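Local coordinates for protein cpftsy (Physcomitrella patens, PDB 4AK9) that probably acts as the chloroplast receptor for the signal recognition particle, a SIMIBI-type GTPase that helps deliver proteins to their target membrane, at residues F267-L272 with G278-S283; V192-A195 with D199-V202; G80-K83 with Q87-E90. All blocks are in the same frame, centred on the assembly; numbering follows the deposited sequence.

Contact 1 of 3, residues F267-L272 with G278-S283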
loop_
_atom_site.group_PDB
_atom_site.type_symbol
_atom_site.label_atom_id
_atom_site.label_comp_id
_atom_site.label_asym_id
_atom_site.label_seq_id
_atom_site.Cartn_x
_atom_site.Cartn_y
_atom_site.Cartn_z
ATOM N N PHE A 267 -13.282 -11.635 7.593
ATOM C CA PHE A 267 -13.257 -10.267 7.070
ATOM C C PHE A 267 -14.278 -10.079 5.943
ATOM O O PHE A 267 -14.581 -11.011 5.192
ATOM C CB PHE A 267 -11.878 -9.949 6.485
ATOM C CG PHE A 267 -10.743 -10.192 7.429
ATOM C CD1 PHE A 267 -10.618 -9.469 8.593
ATOM C CD2 PHE A 267 -9.758 -11.137 7.111
ATOM C CE1 PHE A 267 -9.559 -9.690 9.462
ATOM C CE2 PHE A 267 -8.674 -11.365 7.984
ATOM C CZ PHE A 267 -8.569 -10.625 9.149
ATOM N N ILE A 268 -14.755 -8.855 5.834
ATOM C CA ILE A 268 -15.485 -8.362 4.673
ATOM C C ILE A 268 -14.751 -7.169 4.100
ATOM O O ILE A 268 -14.572 -6.128 4.764
ATOM C CB ILE A 268 -16.936 -7.980 5.059
ATOM C CG1 ILE A 268 -17.644 -9.235 5.580
ATOM C CG2 ILE A 268 -17.692 -7.326 3.796
ATOM C CD1 ILE A 268 -19.015 -8.912 6.227
ATOM N N LEU A 269 -14.273 -7.328 2.864
ATOM C CA LEU A 269 -13.478 -6.276 2.217
ATOM C C LEU A 269 -14.350 -5.579 1.189
ATOM O O LEU A 269 -14.785 -6.216 0.230
ATOM C CB LEU A 269 -12.237 -6.875 1.525
ATOM C CG LEU A 269 -11.008 -6.944 2.468
ATOM C CD1 LEU A 269 -11.248 -7.827 3.707
ATOM C CD2 LEU A 269 -9.775 -7.434 1.725
ATOM N N THR A 270 -14.640 -4.316 1.435
ATOM C CA THR A 270 -15.570 -3.556 0.592
ATOM C C THR A 270 -14.843 -2.690 -0.451
ATOM O O THR A 270 -13.619 -2.476 -0.359
ATOM C CB THR A 270 -16.421 -2.595 1.449
ATOM O OG1 THR A 270 -15.549 -1.679 2.113
ATOM C CG2 THR A 270 -17.246 -3.350 2.488
ATOM N N LYS A 271 -15.619 -2.175 -1.403
ATOM C CA LYS A 271 -15.168 -1.154 -2.357
ATOM C C LYS A 271 -13.994 -1.597 -3.220
ATOM O O LYS A 271 -13.170 -0.777 -3.640
ATOM C CB LYS A 271 -14.810 0.117 -1.614
ATOM C CG LYS A 271 -16.015 0.706 -0.865
ATOM C CD LYS A 271 -15.583 1.786 0.118
ATOM C CE LYS A 271 -14.970 2.992 -0.597
ATOM N NZ LYS A 271 -14.532 4.076 0.348
ATOM N N LEU A 272 -13.928 -2.881 -3.515
ATOM C CA LEU A 272 -12.788 -3.395 -4.255
ATOM C C LEU A 272 -12.822 -3.014 -5.740
ATOM O O LEU A 272 -11.798 -3.041 -6.428
ATOM C CB LEU A 272 -12.665 -4.900 -4.068
ATOM C CG LEU A 272 -12.164 -5.285 -2.663
ATOM C CD1 LEU A 272 -12.349 -6.776 -2.402
ATOM C CD2 LEU A 272 -10.675 -4.904 -2.495
ATOM N N GLY A 278 -6.138 -4.930 -5.245
ATOM C CA GLY A 278 -6.850 -6.156 -4.898
ATOM C C GLY A 278 -6.030 -7.284 -4.261
ATOM O O GLY A 278 -6.610 -8.194 -3.635
ATOM N N GLY A 279 -4.703 -7.212 -4.377
ATOM C CA GLY A 279 -3.802 -8.163 -3.728
ATOM C C GLY A 279 -3.925 -8.095 -2.213
ATOM O O GLY A 279 -3.510 -9.017 -1.500
ATOM N N CYS A 280 -4.516 -7.007 -1.696
ATOM C CA CYS A 280 -4.689 -6.873 -0.250
ATOM C C CYS A 280 -5.529 -8.020 0.336
ATOM O O CYS A 280 -5.343 -8.406 1.497
ATOM C CB CYS A 280 -5.295 -5.506 0.140
ATOM S SG CYS A 280 -7.024 -5.280 -0.327
ATOM N N VAL A 281 -6.419 -8.587 -0.469
ATOM C CA VAL A 281 -7.162 -9.785 -0.068
ATOM C C VAL A 281 -6.209 -10.925 0.333
ATOM O O VAL A 281 -6.421 -11.619 1.351
ATOM C CB VAL A 281 -8.088 -10.249 -1.202
ATOM C CG1 VAL A 281 -8.763 -11.587 -0.863
ATOM C CG2 VAL A 281 -9.131 -9.175 -1.487
ATOM N N VAL A 282 -5.192 -11.157 -0.481
ATOM C CA VAL A 282 -4.246 -12.231 -0.211
ATOM C C VAL A 282 -3.394 -11.910 1.000
ATOM O O VAL A 282 -3.191 -12.742 1.884
ATOM C CB VAL A 282 -3.352 -12.478 -1.465
ATOM C CG1 VAL A 282 -2.400 -13.681 -1.210
ATOM C CG2 VAL A 282 -4.244 -12.716 -2.665
ATOM N N SER A 283 -2.936 -10.675 1.071
ATOM C CA SER A 283 -2.083 -10.252 2.173
ATOM C C SER A 283 -2.772 -10.364 3.517
ATOM O O SER A 283 -2.152 -10.770 4.507
ATOM C CB SER A 283 -1.644 -8.813 1.957
ATOM O OG SER A 283 -0.906 -8.707 0.722
#

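Contact 2 of 3, residues V192-A195 with D199-V202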
loop_
_atom_site.group_PDB
_atom_site.type_symbol
_atom_site.label_atom_id
_atom_site.label_comp_id
_atom_site.label_asym_id
_atom_site.label_seq_id
_atom_site.Cartn_x
_atom_site.Cartn_y
_atom_site.Cartn_z
ATOM N N VAL A 192 -31.080 -9.630 21.057
ATOM C CA VAL A 192 -30.878 -11.071 21.112
ATOM C C VAL A 192 -32.034 -11.757 21.851
ATOM O O VAL A 192 -32.543 -12.792 21.383
ATOM C CB VAL A 192 -29.523 -11.465 21.703
ATOM C CG1 VAL A 192 -29.400 -12.964 21.728
ATOM C CG2 VAL A 192 -28.393 -10.869 20.827
ATOM N N ARG A 193 -32.460 -11.152 22.951
ATOM C CA ARG A 193 -33.590 -11.687 23.722
ATOM C C ARG A 193 -34.831 -11.760 22.860
ATOM O O ARG A 193 -35.528 -12.776 22.837
ATOM C CB ARG A 193 -33.876 -10.803 24.935
ATOM C CG ARG A 193 -32.828 -10.906 26.028
ATOM C CD ARG A 193 -33.361 -10.341 27.348
ATOM N NE ARG A 193 -33.724 -8.924 27.255
ATOM C CZ ARG A 193 -32.869 -7.926 27.477
ATOM N NH1 ARG A 193 -31.609 -8.198 27.791
ATOM N NH2 ARG A 193 -33.266 -6.659 27.390
ATOM N N ARG A 194 -35.087 -10.677 22.127
ATOM C CA ARG A 194 -36.262 -10.609 21.267
ATOM C C ARG A 194 -36.216 -11.675 20.187
ATOM O O ARG A 194 -37.236 -12.260 19.826
ATOM C CB ARG A 194 -36.404 -9.212 20.652
ATOM C CG ARG A 194 -37.557 -9.126 19.666
ATOM C CD ARG A 194 -37.872 -7.703 19.238
ATOM N NE ARG A 194 -38.718 -7.733 18.046
ATOM C CZ ARG A 194 -38.894 -6.711 17.219
ATOM N NH1 ARG A 194 -38.280 -5.551 17.449
ATOM N NH2 ARG A 194 -39.673 -6.857 16.153
ATOM N N ALA A 195 -35.019 -11.952 19.676
ATOM C CA ALA A 195 -34.900 -12.941 18.627
ATOM C C ALA A 195 -35.157 -14.341 19.155
ATOM O O ALA A 195 -35.671 -15.184 18.427
ATOM C CB ALA A 195 -33.528 -12.895 18.021
ATOM N N ASP A 199 -38.531 -16.222 17.635
ATOM C CA ASP A 199 -38.244 -17.245 16.633
ATOM C C ASP A 199 -37.599 -16.671 15.352
ATOM O O ASP A 199 -37.877 -17.148 14.247
ATOM C CB ASP A 199 -39.547 -18.001 16.295
ATOM C CG ASP A 199 -39.304 -19.410 15.774
ATOM O OD1 ASP A 199 -39.023 -20.317 16.598
ATOM O OD2 ASP A 199 -39.417 -19.608 14.539
ATOM N N PHE A 200 -36.739 -15.659 15.506
ATOM C CA PHE A 200 -35.945 -15.118 14.387
ATOM C C PHE A 200 -34.797 -16.071 14.069
ATOM O O PHE A 200 -34.302 -16.754 14.965
ATOM C CB PHE A 200 -35.370 -13.755 14.764
ATOM C CG PHE A 200 -36.344 -12.608 14.616
ATOM C CD1 PHE A 200 -37.174 -12.232 15.672
ATOM C CD2 PHE A 200 -36.421 -11.895 13.422
ATOM C CE1 PHE A 200 -38.069 -11.167 15.542
ATOM C CE2 PHE A 200 -37.314 -10.833 13.279
ATOM C CZ PHE A 200 -38.137 -10.465 14.339
ATOM N N ASP A 201 -34.346 -16.113 12.818
ATOM C CA ASP A 201 -33.286 -17.056 12.459
ATOM C C ASP A 201 -31.893 -16.467 12.649
ATOM O O ASP A 201 -30.946 -17.194 12.955
ATOM C CB ASP A 201 -33.431 -17.521 11.021
ATOM C CG ASP A 201 -34.743 -18.257 10.778
ATOM O OD1 ASP A 201 -34.916 -19.372 11.327
ATOM O OD2 ASP A 201 -35.595 -17.725 10.029
ATOM N N VAL A 202 -31.769 -15.159 12.437
ATOM C CA VAL A 202 -30.442 -14.518 12.423
ATOM C C VAL A 202 -30.598 -13.121 12.979
ATOM O O VAL A 202 -31.583 -12.446 12.666
ATOM C CB VAL A 202 -29.894 -14.372 10.986
ATOM C CG1 VAL A 202 -28.601 -13.591 11.004
ATOM C CG2 VAL A 202 -29.636 -15.738 10.345
HETATM O O HOH W 1 -35.268 -18.235 16.996
#

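Contact 3 of 3, residues G80-K83 with Q87-E90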
loop_
_atom_site.group_PDB
_atom_site.type_symbol
_atom_site.label_atom_id
_atom_site.label_comp_id
_atom_site.label_asym_id
_atom_site.label_seq_id
_atom_site.Cartn_x
_atom_site.Cartn_y
_atom_site.Cartn_z
ATOM N N GLY A 80 14.293 -27.408 -11.482
ATOM C CA GLY A 80 13.955 -27.956 -12.784
ATOM C C GLY A 80 12.482 -28.226 -13.023
ATOM O O GLY A 80 12.113 -28.674 -14.119
ATOM N N ARG A 81 11.639 -27.955 -12.024
ATOM C CA ARG A 81 10.197 -28.194 -12.158
ATOM C C ARG A 81 9.509 -27.188 -13.084
ATOM O O ARG A 81 8.511 -27.510 -13.732
ATOM C CB ARG A 81 9.510 -28.236 -10.784
ATOM C CG ARG A 81 10.204 -29.162 -9.796
ATOM C CD ARG A 81 9.356 -29.442 -8.573
ATOM N NE ARG A 81 10.212 -29.663 -7.414
ATOM C CZ ARG A 81 10.569 -28.696 -6.575
ATOM N NH1 ARG A 81 10.116 -27.471 -6.775
ATOM N NH2 ARG A 81 11.359 -28.951 -5.536
ATOM N N LEU A 82 10.043 -25.969 -13.154
ATOM C CA LEU A 82 9.462 -24.946 -14.013
ATOM C C LEU A 82 10.459 -24.493 -15.088
ATOM O O LEU A 82 11.582 -24.095 -14.767
ATOM C CB LEU A 82 9.016 -23.722 -13.175
ATOM C CG LEU A 82 7.988 -23.921 -12.058
ATOM C CD1 LEU A 82 7.865 -22.604 -11.254
ATOM C CD2 LEU A 82 6.637 -24.330 -12.640
ATOM N N LYS A 83 10.045 -24.489 -16.355
ATOM C CA LYS A 83 10.973 -24.234 -17.467
ATOM C C LYS A 83 10.416 -23.333 -18.521
ATOM O O LYS A 83 10.950 -23.255 -19.635
ATOM C CB LYS A 83 11.351 -25.535 -18.175
ATOM C CG LYS A 83 12.066 -26.519 -17.329
ATOM C CD LYS A 83 12.261 -27.781 -18.127
ATOM C CE LYS A 83 12.797 -28.877 -17.252
ATOM N NZ LYS A 83 14.088 -28.466 -16.636
ATOM N N GLN A 87 4.518 -21.982 -17.571
ATOM C CA GLN A 87 4.562 -22.835 -16.383
ATOM C C GLN A 87 4.701 -21.987 -15.117
ATOM O O GLN A 87 4.166 -22.332 -14.060
ATOM C CB GLN A 87 5.714 -23.841 -16.455
ATOM C CG GLN A 87 5.472 -24.995 -17.428
ATOM C CD GLN A 87 6.737 -25.809 -17.667
ATOM O OE1 GLN A 87 7.575 -25.983 -16.769
ATOM N NE2 GLN A 87 6.881 -26.302 -18.888
ATOM N N ILE A 88 5.450 -20.893 -15.233
ATOM C CA ILE A 88 5.672 -20.000 -14.096
ATOM C C ILE A 88 4.358 -19.292 -13.749
ATOM O O ILE A 88 4.006 -19.156 -12.567
ATOM C CB ILE A 88 6.779 -18.990 -14.418
ATOM C CG1 ILE A 88 8.134 -19.704 -14.392
ATOM C CG2 ILE A 88 6.788 -17.828 -13.410
ATOM C CD1 ILE A 88 9.252 -18.858 -14.975
ATOM N N LYS A 89 3.635 -18.890 -14.791
ATOM C CA LYS A 89 2.321 -18.269 -14.664
ATOM C C LYS A 89 1.354 -19.202 -13.961
ATOM O O LYS A 89 0.635 -18.787 -13.056
ATOM C CB LYS A 89 1.776 -17.905 -16.044
ATOM C CG LYS A 89 0.352 -17.321 -16.037
ATOM C CD LYS A 89 0.265 -16.093 -15.143
ATOM C CE LYS A 89 -0.517 -14.963 -15.793
ATOM N NZ LYS A 89 -1.809 -15.403 -16.371
ATOM N N GLU A 90 1.331 -20.464 -14.369
ATOM C CA GLU A 90 0.497 -21.432 -13.668
ATOM C C GLU A 90 0.903 -21.597 -12.224
ATOM O O GLU A 90 0.033 -21.716 -11.374
ATOM C CB GLU A 90 0.465 -22.796 -14.384
ATOM C CG GLU A 90 -0.627 -22.879 -15.449
ATOM C CD GLU A 90 -1.975 -22.294 -14.983
ATOM O OE1 GLU A 90 -2.530 -22.775 -13.961
ATOM O OE2 GLU A 90 -2.474 -21.351 -15.649
#

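Contact 1 of 3, residues F267-L272 with G278-S283
Leu-269 and Val-281 make the tightest part of this contact, where the end of strand 266-270 faces the first turn of helix 280-288. Leu-269 extends one methyl, CD2, to the helix; it lies 3.7 Å from CG2 of Val-281 and 3.9 Å from CA of Val-281. The same CD2 is 4.1 Å from SG of Cys-280, so a single branch touches two successive residues of the turn. In Val-281, CG1 is anti to the backbone N (chi1 174°), which puts CG2 beside that N and facing both leucines; the side chain also touches Phe-307.

Beyond Leu-269 the fit loosens. Leu-272 sends CD1 to within 4.1 Å of CG2 of Val-281, while its CD2 stays 4.3 Å from SG of Cys-280. Leucine and valine methyls and a weakly polar thiol suit this seam, where all four touching residues are buried. Leu-269 also packs on Val-292 and Leu-272 on Val-295, both of neighbouring strand 292-296. On the buried helix side, Gly-278 N bonds to Thr-26 OG1, and Ser-283 OG to Gly-62 N and Asp-60 O.

The solvent side begins at Thr-270 and Lys-271, whose side chains turn from the helix. Lys-271 is exposed and forms a salt bridge with Asp-244. The sequence from Thr-270 to Leu-272 matches the start of the TKxD motif, which reads the guanine base in related GTPases. Between these segments, apolar burial and close methyl contacts, not directional bonds, make the association beside that probable nucleotide-binding loop.

Contact 2 of 3, residues V192-A195 with D199-V202
The carbonyl of Ala-195, near the end of helix 184-197, accepts the backbone N-H of Phe-200 five residues later, with Phe-200 N 3.1 Å from Ala-195 O. The N-H points at the oxygen with an angle of 151°, and the donor lies in the carbonyl plane on a lone pair. The chain can turn back this sharply because Asp-199 takes left-handed backbone angles, with phi at 64°. A water reinforces the turn: it donates to Phe-200 O at 2.7 Å and, weakly, to Ala-195 O.

The side chains close over the same joint. CB of Ala-195 meets CB of Phe-200 at 3.8 Å, and the small alanine lets the two backbones come this near. With CG opposite the carbonyl carbon (chi1 -81°), the phenylalanine ring swings back along the helix end, placing CD1 3.8 Å from CA of Ala-195. The ring also brings an edge to the carbonyl oxygen of Arg-194, which lies near the ring plane, 4.2 Å from CD1. NE of Arg-194 comes obliquely to 4.3 Å from CE1 of Phe-200, and has a long, weak ion pair with Glu-198.

The large aromatic suits a place between helix and sheet: Leu-148 packs against it, and Lys-146 makes a cation-pi interaction with the ring. Asp-199 turns outward to a salt bridge with Arg-115, which also pairs with Asp-201. Val-202 then enters strand 202-205. The helix C-terminus thus ends with a backbone bond from residue i+5 to residue i and a left-handed residue, here serving a helix-to-strand connection of the largely parallel alpha/beta fold of P-loop GTPases.

Contact 3 of 3, residues G80-K83 with Q87-E90
A surface contact joins Leu-82 and Lys-83, in the loop after helix 63-78, to Gln-87 and Ile-88 in the first turns of helix 85-101, within the helical bundle of the SRP54-type family. Its polar link runs from the backbone N of Lys-83 to OE1 of Gln-87, 2.9 Å apart. The N-H is directed at the oxygen at 149°, but the donor stands 52° out of the amide's carbonyl plane, above it rather than on a lone pair. An extended glutamine chain is long enough to reach back to the loop, while Gln-87 N bonds to the hydroxyl of Ser-84.

The other part of the contact is carried by Leu-82. Its CD2 lies against the backbone carbonyl of Gln-87, in van der Waals contact 3.5 Å from Gln-87 O, and 4.0 Å from Gln-87 CB. Its other methyl, CD1, approaches CG1 of Ile-88 at 4.3 Å. Both Leu-82 and Ile-88 also touch Ile-77, so they tie the two helices together.

The loop itself is shaped by Gly-80, whose phi of 89° would be hard for a residue with a CB. Lys-83 NZ returns a weak bond to Gly-80 O, and Arg-81 turns to a salt bridge with Asp-76. A Schellman motif ending one helix and a short loop leading into the next are typical of the joint between two consecutive helices of a helical bundle.

Overall arrangement
Along the chain the order is contact 3, contact 2, contact 1, each closing before the next opens. Contact 3 belongs to the helical bundle, where it connects helices 63-78 and 85-101; the other two belong to the GTPase domain and share its central sheet. Contact 2 leads from helix 184-197 into strand 202-205, whereas contact 1 lies in the beta-alpha-beta unit of strand 266-270, helix 280-288 and strand 292-296. Centres of contacts 2 and 3 are 53 Å apart, on opposite sides of the chain's centre; contact 1 lies 31 Å from contact 2 and 27 Å from contact 3. Contact 1 is thus central, its helix touching Asp-60, Phe-61 and Gly-62 just ahead of helix 63-78, which links GTPase core to bundle.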